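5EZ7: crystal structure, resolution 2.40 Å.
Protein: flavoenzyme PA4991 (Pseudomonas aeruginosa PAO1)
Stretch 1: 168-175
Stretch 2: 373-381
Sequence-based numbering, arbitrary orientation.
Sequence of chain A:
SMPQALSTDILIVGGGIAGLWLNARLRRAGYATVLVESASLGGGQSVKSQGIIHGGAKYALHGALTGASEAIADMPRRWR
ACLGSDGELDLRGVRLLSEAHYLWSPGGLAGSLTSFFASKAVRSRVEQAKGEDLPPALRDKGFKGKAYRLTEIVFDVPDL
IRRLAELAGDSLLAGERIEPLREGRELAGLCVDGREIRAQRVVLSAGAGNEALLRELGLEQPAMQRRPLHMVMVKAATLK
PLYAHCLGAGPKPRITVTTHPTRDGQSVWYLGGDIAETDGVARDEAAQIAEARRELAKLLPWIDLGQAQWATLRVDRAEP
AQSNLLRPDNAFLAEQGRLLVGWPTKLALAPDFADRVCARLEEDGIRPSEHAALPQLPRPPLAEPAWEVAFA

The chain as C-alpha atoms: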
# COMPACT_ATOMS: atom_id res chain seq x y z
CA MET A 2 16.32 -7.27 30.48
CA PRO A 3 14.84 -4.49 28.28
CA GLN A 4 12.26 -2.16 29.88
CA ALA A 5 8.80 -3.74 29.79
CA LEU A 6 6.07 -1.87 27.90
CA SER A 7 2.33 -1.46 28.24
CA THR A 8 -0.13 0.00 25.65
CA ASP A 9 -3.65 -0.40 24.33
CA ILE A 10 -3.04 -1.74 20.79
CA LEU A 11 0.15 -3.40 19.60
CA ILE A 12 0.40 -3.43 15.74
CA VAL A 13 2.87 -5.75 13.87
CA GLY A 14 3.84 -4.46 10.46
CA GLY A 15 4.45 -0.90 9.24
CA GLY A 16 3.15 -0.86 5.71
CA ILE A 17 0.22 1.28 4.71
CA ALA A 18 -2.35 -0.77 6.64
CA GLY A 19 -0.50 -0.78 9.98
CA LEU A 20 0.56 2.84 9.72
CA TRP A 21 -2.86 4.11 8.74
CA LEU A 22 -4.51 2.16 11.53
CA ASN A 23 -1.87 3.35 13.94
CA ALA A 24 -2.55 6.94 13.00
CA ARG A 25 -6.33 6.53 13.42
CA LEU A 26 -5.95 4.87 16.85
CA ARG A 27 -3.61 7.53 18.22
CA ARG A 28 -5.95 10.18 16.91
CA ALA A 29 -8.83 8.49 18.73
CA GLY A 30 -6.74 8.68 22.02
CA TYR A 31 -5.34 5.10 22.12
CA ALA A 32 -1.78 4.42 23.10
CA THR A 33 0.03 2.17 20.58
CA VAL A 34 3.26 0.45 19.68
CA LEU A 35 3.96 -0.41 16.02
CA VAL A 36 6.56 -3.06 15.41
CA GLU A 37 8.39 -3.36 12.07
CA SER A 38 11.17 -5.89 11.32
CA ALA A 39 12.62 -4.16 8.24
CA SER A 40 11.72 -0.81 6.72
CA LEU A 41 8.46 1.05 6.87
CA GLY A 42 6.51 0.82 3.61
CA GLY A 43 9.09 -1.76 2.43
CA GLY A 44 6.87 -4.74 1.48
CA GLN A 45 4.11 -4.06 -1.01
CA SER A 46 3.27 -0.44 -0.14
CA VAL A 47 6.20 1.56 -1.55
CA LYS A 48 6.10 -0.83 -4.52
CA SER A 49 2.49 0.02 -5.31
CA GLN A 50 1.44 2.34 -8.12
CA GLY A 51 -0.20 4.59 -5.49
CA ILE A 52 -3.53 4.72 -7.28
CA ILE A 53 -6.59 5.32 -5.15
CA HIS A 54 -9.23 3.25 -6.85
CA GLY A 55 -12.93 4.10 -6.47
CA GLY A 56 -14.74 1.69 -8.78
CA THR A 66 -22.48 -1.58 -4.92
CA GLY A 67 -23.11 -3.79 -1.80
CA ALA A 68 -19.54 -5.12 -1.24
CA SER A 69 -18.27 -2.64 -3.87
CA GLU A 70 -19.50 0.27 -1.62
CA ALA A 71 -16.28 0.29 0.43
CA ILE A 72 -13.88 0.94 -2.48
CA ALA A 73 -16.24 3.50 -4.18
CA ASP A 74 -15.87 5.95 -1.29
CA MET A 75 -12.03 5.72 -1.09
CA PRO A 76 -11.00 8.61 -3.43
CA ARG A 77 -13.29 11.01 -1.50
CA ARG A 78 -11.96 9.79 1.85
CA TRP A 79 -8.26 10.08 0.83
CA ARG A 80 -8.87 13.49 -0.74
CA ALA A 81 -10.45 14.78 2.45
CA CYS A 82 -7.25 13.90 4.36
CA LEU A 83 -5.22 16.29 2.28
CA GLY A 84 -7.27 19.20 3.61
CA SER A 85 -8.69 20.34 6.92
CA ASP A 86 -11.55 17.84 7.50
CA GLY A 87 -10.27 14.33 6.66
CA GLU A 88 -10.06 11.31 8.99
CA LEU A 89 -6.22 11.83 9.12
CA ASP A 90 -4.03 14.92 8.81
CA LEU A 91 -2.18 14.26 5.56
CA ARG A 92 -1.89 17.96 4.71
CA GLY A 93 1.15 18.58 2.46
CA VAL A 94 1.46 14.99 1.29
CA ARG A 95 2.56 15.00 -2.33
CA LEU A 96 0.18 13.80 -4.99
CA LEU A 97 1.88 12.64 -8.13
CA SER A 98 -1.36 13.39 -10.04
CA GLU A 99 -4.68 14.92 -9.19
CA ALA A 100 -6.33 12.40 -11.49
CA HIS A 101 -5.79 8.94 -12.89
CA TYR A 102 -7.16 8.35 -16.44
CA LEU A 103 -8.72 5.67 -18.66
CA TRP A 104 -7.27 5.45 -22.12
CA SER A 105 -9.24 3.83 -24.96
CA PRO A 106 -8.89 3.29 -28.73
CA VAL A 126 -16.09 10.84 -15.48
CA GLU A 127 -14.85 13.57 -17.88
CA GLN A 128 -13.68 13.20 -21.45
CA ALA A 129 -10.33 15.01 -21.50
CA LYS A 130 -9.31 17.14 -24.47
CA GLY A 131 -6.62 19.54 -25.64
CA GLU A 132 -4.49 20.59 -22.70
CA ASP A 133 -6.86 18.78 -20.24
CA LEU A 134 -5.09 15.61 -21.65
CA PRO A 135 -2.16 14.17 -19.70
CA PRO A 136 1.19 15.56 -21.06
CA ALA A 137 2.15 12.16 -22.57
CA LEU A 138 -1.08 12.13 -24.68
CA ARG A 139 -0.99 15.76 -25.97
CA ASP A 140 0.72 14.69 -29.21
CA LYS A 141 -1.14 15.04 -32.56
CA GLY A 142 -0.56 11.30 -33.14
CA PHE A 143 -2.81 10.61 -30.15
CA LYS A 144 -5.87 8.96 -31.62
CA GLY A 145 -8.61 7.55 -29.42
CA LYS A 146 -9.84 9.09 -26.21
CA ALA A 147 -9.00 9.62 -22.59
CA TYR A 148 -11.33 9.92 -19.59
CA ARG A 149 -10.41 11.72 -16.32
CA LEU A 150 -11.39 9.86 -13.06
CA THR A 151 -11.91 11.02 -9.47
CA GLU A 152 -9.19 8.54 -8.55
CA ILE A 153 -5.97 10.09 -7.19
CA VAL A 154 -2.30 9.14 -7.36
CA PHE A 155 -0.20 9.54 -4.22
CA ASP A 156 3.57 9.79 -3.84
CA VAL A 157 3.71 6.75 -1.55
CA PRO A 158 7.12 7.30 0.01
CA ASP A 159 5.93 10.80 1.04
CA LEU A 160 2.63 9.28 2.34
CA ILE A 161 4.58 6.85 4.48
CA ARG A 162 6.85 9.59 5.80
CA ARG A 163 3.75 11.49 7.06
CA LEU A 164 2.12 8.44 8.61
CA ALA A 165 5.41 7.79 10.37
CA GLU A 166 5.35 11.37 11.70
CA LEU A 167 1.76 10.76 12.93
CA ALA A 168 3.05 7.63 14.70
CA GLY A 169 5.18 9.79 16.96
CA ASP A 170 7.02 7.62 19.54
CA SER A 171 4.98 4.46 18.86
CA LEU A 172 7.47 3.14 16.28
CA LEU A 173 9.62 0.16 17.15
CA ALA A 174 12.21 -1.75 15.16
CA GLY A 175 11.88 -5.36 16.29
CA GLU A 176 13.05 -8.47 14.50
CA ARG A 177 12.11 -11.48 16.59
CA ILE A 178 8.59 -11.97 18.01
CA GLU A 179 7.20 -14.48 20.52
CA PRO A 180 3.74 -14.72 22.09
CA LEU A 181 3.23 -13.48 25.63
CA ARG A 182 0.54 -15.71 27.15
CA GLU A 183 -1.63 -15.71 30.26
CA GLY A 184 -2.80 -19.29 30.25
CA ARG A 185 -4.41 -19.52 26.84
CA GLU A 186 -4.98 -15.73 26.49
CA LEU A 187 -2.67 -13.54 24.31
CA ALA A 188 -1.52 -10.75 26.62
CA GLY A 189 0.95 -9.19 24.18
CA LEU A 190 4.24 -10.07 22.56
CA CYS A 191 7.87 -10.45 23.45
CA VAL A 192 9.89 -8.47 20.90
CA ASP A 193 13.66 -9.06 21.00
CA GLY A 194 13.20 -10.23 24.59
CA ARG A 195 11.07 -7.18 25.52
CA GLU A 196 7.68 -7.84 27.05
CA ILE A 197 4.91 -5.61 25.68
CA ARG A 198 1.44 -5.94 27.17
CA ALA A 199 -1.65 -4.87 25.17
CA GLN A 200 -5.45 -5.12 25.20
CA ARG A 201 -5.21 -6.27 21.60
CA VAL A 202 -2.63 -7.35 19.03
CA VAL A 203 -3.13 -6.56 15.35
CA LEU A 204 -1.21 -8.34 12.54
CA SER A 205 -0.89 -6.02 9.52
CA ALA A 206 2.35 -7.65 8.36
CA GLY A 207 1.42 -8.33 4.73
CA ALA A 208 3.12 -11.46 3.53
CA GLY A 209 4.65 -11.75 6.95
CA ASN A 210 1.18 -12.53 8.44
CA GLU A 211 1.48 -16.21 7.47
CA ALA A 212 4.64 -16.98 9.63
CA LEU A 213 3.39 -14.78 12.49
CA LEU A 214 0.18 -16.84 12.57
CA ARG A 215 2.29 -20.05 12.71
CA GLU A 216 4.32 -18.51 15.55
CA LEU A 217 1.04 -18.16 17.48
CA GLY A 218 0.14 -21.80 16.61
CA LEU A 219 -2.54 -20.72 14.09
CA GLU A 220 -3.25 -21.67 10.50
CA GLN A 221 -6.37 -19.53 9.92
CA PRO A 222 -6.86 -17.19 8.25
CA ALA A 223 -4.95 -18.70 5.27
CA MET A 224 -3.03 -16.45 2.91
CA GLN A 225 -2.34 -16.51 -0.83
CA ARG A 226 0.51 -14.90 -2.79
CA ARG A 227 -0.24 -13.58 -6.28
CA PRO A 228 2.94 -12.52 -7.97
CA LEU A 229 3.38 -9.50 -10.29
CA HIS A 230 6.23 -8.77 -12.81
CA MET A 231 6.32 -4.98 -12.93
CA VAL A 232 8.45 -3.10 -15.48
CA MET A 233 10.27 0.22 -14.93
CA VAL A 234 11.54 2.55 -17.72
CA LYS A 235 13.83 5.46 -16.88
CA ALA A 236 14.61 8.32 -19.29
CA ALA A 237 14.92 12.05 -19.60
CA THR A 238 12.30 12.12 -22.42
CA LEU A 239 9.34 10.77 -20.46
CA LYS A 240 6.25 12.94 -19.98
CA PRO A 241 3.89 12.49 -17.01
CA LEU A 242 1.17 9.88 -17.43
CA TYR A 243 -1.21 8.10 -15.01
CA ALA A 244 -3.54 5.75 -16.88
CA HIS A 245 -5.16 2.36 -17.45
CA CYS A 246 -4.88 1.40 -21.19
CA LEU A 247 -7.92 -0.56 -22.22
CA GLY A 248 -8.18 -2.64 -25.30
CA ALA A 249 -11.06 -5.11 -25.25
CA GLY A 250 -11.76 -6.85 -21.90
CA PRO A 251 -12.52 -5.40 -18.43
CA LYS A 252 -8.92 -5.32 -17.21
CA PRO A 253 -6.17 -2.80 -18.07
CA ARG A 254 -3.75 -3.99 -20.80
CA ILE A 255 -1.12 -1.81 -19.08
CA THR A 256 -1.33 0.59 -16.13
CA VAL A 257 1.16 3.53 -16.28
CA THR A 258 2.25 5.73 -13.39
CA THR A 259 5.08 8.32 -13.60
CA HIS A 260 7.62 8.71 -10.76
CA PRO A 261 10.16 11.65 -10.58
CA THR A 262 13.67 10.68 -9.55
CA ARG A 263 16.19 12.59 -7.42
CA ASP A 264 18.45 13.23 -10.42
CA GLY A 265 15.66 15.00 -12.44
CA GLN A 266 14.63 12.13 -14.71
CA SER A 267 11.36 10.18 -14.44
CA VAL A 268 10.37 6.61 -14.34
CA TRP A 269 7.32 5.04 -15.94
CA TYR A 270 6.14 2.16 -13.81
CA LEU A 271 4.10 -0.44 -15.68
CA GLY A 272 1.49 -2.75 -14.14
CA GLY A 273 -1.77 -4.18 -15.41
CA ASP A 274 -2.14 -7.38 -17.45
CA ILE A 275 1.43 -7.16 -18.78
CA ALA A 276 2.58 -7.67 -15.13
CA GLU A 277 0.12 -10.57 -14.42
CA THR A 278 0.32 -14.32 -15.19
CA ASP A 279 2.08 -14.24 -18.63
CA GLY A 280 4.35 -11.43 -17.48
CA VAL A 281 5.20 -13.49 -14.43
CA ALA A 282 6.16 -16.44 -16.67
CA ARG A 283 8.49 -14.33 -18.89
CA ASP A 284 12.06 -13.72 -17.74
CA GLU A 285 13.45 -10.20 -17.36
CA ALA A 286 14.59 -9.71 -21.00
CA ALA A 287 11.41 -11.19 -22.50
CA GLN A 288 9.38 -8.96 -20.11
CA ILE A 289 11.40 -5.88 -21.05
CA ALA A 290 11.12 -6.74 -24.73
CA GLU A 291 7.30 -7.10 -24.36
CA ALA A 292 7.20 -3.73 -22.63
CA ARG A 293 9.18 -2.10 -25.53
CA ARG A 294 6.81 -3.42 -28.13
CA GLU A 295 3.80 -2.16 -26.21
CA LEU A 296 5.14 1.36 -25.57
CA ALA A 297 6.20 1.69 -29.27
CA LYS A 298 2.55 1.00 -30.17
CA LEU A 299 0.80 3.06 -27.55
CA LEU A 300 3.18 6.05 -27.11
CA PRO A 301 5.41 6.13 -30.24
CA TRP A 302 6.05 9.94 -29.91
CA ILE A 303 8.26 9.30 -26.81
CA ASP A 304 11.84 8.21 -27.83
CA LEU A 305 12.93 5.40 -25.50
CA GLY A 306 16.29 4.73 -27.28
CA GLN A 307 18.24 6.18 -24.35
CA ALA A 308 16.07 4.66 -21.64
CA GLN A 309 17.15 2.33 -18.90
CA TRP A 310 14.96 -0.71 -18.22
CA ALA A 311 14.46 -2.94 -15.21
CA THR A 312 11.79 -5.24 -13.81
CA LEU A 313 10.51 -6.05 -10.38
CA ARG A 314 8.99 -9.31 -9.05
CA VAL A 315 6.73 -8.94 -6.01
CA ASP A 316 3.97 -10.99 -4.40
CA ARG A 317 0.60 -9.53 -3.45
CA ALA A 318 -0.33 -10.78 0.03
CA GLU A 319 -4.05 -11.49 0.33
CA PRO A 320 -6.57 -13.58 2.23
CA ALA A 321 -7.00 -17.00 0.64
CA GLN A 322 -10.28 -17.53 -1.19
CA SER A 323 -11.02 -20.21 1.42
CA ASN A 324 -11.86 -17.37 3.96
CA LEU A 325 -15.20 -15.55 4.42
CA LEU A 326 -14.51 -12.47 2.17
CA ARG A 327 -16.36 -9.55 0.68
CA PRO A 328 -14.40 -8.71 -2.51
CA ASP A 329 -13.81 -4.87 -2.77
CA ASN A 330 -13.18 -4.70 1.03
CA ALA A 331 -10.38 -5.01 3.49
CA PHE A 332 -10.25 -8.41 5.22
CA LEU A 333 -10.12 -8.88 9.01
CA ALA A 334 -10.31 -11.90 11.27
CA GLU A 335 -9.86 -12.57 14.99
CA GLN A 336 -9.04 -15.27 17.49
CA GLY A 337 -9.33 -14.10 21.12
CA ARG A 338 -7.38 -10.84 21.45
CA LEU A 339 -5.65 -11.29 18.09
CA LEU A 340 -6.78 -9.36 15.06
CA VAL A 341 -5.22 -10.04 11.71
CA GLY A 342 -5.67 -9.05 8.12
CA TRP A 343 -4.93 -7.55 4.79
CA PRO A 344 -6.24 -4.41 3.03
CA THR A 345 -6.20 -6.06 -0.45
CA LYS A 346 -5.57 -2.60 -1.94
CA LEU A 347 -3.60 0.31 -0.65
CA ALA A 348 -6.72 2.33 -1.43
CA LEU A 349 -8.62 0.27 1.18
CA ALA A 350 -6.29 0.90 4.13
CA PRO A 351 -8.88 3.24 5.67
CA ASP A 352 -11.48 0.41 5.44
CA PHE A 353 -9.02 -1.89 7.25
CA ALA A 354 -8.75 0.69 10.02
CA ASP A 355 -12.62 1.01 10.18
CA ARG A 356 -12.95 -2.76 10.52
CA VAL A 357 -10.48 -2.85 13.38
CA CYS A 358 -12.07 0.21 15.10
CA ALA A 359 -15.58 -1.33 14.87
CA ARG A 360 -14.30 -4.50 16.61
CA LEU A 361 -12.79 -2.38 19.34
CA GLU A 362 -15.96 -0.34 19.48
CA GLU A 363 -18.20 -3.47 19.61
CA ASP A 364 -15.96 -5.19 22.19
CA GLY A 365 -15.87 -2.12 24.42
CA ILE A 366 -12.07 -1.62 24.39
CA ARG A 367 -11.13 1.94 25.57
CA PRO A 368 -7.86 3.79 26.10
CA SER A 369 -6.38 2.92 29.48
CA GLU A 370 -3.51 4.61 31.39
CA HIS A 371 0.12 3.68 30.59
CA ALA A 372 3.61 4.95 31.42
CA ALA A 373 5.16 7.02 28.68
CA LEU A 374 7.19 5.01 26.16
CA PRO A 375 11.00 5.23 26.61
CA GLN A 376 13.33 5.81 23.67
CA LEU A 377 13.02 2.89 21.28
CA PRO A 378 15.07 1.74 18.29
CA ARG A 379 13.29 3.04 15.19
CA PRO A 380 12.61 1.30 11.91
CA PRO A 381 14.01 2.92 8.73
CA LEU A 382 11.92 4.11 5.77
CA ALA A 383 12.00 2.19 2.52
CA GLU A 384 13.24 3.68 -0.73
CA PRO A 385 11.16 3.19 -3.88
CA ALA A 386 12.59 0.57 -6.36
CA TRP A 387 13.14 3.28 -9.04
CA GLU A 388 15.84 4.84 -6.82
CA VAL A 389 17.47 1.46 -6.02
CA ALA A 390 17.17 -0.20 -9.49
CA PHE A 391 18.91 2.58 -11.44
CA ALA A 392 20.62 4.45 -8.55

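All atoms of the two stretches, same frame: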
# COMPACT_ATOMS: atom_id res chain seq x y z
N ALA A 168 2.77 8.70 13.75
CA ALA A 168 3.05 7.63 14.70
C ALA A 168 3.70 8.14 15.93
O ALA A 168 3.60 7.48 16.95
CB ALA A 168 3.95 6.58 14.08
N GLY A 169 4.42 9.25 15.82
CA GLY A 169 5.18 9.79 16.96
C GLY A 169 6.19 8.77 17.52
O GLY A 169 6.97 8.17 16.76
N ASP A 170 6.10 8.53 18.82
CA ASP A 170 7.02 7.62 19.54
C ASP A 170 6.58 6.16 19.55
O ASP A 170 7.27 5.31 20.15
CB ASP A 170 7.20 8.09 20.99
CG ASP A 170 5.87 8.29 21.69
OD1 ASP A 170 5.00 8.95 21.06
OD2 ASP A 170 5.68 7.83 22.85
N SER A 171 5.48 5.83 18.87
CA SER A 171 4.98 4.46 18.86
C SER A 171 5.87 3.48 18.07
O SER A 171 5.75 2.27 18.24
CB SER A 171 3.53 4.39 18.34
OG SER A 171 3.38 4.81 16.99
N LEU A 172 6.76 3.99 17.22
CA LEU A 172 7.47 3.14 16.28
C LEU A 172 8.63 2.35 16.86
O LEU A 172 9.56 2.92 17.42
CB LEU A 172 8.00 3.98 15.14
CG LEU A 172 6.98 4.69 14.28
CD1 LEU A 172 7.75 5.50 13.24
CD2 LEU A 172 6.02 3.71 13.65
N LEU A 173 8.60 1.04 16.63
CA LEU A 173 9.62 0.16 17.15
C LEU A 173 10.16 -0.80 16.09
O LEU A 173 9.43 -1.64 15.54
CB LEU A 173 9.05 -0.63 18.32
CG LEU A 173 9.97 -1.71 18.90
CD1 LEU A 173 11.26 -1.17 19.50
CD2 LEU A 173 9.18 -2.46 19.94
N ALA A 174 11.46 -0.70 15.84
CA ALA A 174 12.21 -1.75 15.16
C ALA A 174 12.32 -2.98 16.05
O ALA A 174 12.97 -2.92 17.08
CB ALA A 174 13.62 -1.26 14.76
N GLY A 175 11.73 -4.08 15.62
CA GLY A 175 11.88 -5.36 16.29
C GLY A 175 11.87 -6.51 15.29
O GLY A 175 11.04 -6.56 14.40
N ALA A 373 4.60 6.55 29.95
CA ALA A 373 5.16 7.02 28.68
C ALA A 373 6.16 6.00 28.11
O ALA A 373 6.84 5.28 28.84
CB ALA A 373 5.82 8.37 28.86
N LEU A 374 6.22 5.91 26.79
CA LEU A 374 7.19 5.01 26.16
C LEU A 374 8.59 5.59 26.37
O LEU A 374 8.74 6.80 26.32
CB LEU A 374 6.89 4.86 24.67
CG LEU A 374 5.53 4.17 24.40
CD1 LEU A 374 5.05 4.34 22.97
CD2 LEU A 374 5.57 2.69 24.79
N PRO A 375 9.60 4.72 26.60
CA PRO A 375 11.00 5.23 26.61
C PRO A 375 11.45 5.51 25.18
O PRO A 375 10.64 5.48 24.26
CB PRO A 375 11.79 4.05 27.20
CG PRO A 375 11.03 2.84 26.75
CD PRO A 375 9.56 3.25 26.81
N GLN A 376 12.73 5.79 25.00
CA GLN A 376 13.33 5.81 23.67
C GLN A 376 13.41 4.37 23.18
O GLN A 376 13.75 3.45 23.94
CB GLN A 376 14.73 6.43 23.67
CG GLN A 376 14.83 7.90 24.12
CD GLN A 376 14.40 8.91 23.06
OE1 GLN A 376 15.21 9.70 22.56
NE2 GLN A 376 13.10 8.89 22.72
N LEU A 377 13.07 4.20 21.92
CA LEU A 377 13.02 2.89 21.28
C LEU A 377 13.81 2.92 19.99
O LEU A 377 13.85 3.96 19.36
CB LEU A 377 11.56 2.52 21.00
CG LEU A 377 10.69 2.38 22.26
CD1 LEU A 377 9.23 2.20 21.89
CD2 LEU A 377 11.12 1.23 23.16
N PRO A 378 14.46 1.79 19.62
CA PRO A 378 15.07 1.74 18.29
C PRO A 378 13.98 1.86 17.19
O PRO A 378 12.87 1.35 17.34
CB PRO A 378 15.78 0.38 18.27
CG PRO A 378 15.19 -0.42 19.39
CD PRO A 378 14.73 0.57 20.41
N ARG A 379 14.29 2.62 16.14
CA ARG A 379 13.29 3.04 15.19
C ARG A 379 13.53 2.36 13.86
O ARG A 379 14.67 2.23 13.41
CB ARG A 379 13.29 4.55 15.02
CG ARG A 379 13.16 5.27 16.34
CD ARG A 379 12.79 6.72 16.15
NE ARG A 379 11.38 6.89 16.44
CZ ARG A 379 10.45 7.39 15.62
NH1 ARG A 379 10.73 7.83 14.39
NH2 ARG A 379 9.20 7.44 16.07
N PRO A 380 12.45 1.89 13.24
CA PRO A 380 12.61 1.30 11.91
C PRO A 380 13.00 2.38 10.86
O PRO A 380 12.64 3.54 11.03
CB PRO A 380 11.24 0.68 11.63
CG PRO A 380 10.28 1.48 12.44
CD PRO A 380 11.04 2.05 13.62
N PRO A 381 13.77 1.99 9.83
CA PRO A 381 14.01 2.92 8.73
C PRO A 381 12.85 2.98 7.73
O PRO A 381 12.03 2.10 7.72
CB PRO A 381 15.30 2.37 8.08
CG PRO A 381 15.38 0.94 8.49
CD PRO A 381 14.54 0.74 9.69

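The carbonyl O of Gly169 and NH2 of Arg379 lie only 2.4 Å apart; the pair is too close for comfort and its angle is poor, so it is not counted as a hydrogen bond, and the exact placement of the guanidinium should be read with caution. Arg379 starts with its CA-to-CB bond pointing away, but its long chain turns back: the carbonyl of Gly169 sits at the edge of the guanidinium, near its plane, and CB of Leu172 covers one face. Gly169 has positive phi, a conformation that favours glycine. A single hydrogen bond joins the stretches, from Ala174 N to Pro378 O (2.9 Å, 157°); the same oxygen receives a CA-H...O contact from Leu173 CA at 3.5 Å. Proline lacks an amide hydrogen but keeps its carbonyl, so Pro378 can serve as acceptor here. Around this link the packing is apolar. Leu172, whose CA-to-CB bond points toward the other stretch, sets CB 3.9 Å from CD of the buried Pro380. The CA-to-CB bond of Leu173 points away, but its CD1 returns to within 4.0 Å of both Leu377 CB and Pro378 CD. The small methyl CB of Ala174 lies 4.4 Å from Pro378 CB and 4.3 Å from Pro380 CD. At the other end, Leu374 CD1 approaches Asp170 OD2 (3.5 Å) and Ser171 CA (4.1 Å). Between the stretches 563 Å² is buried, both sides summed.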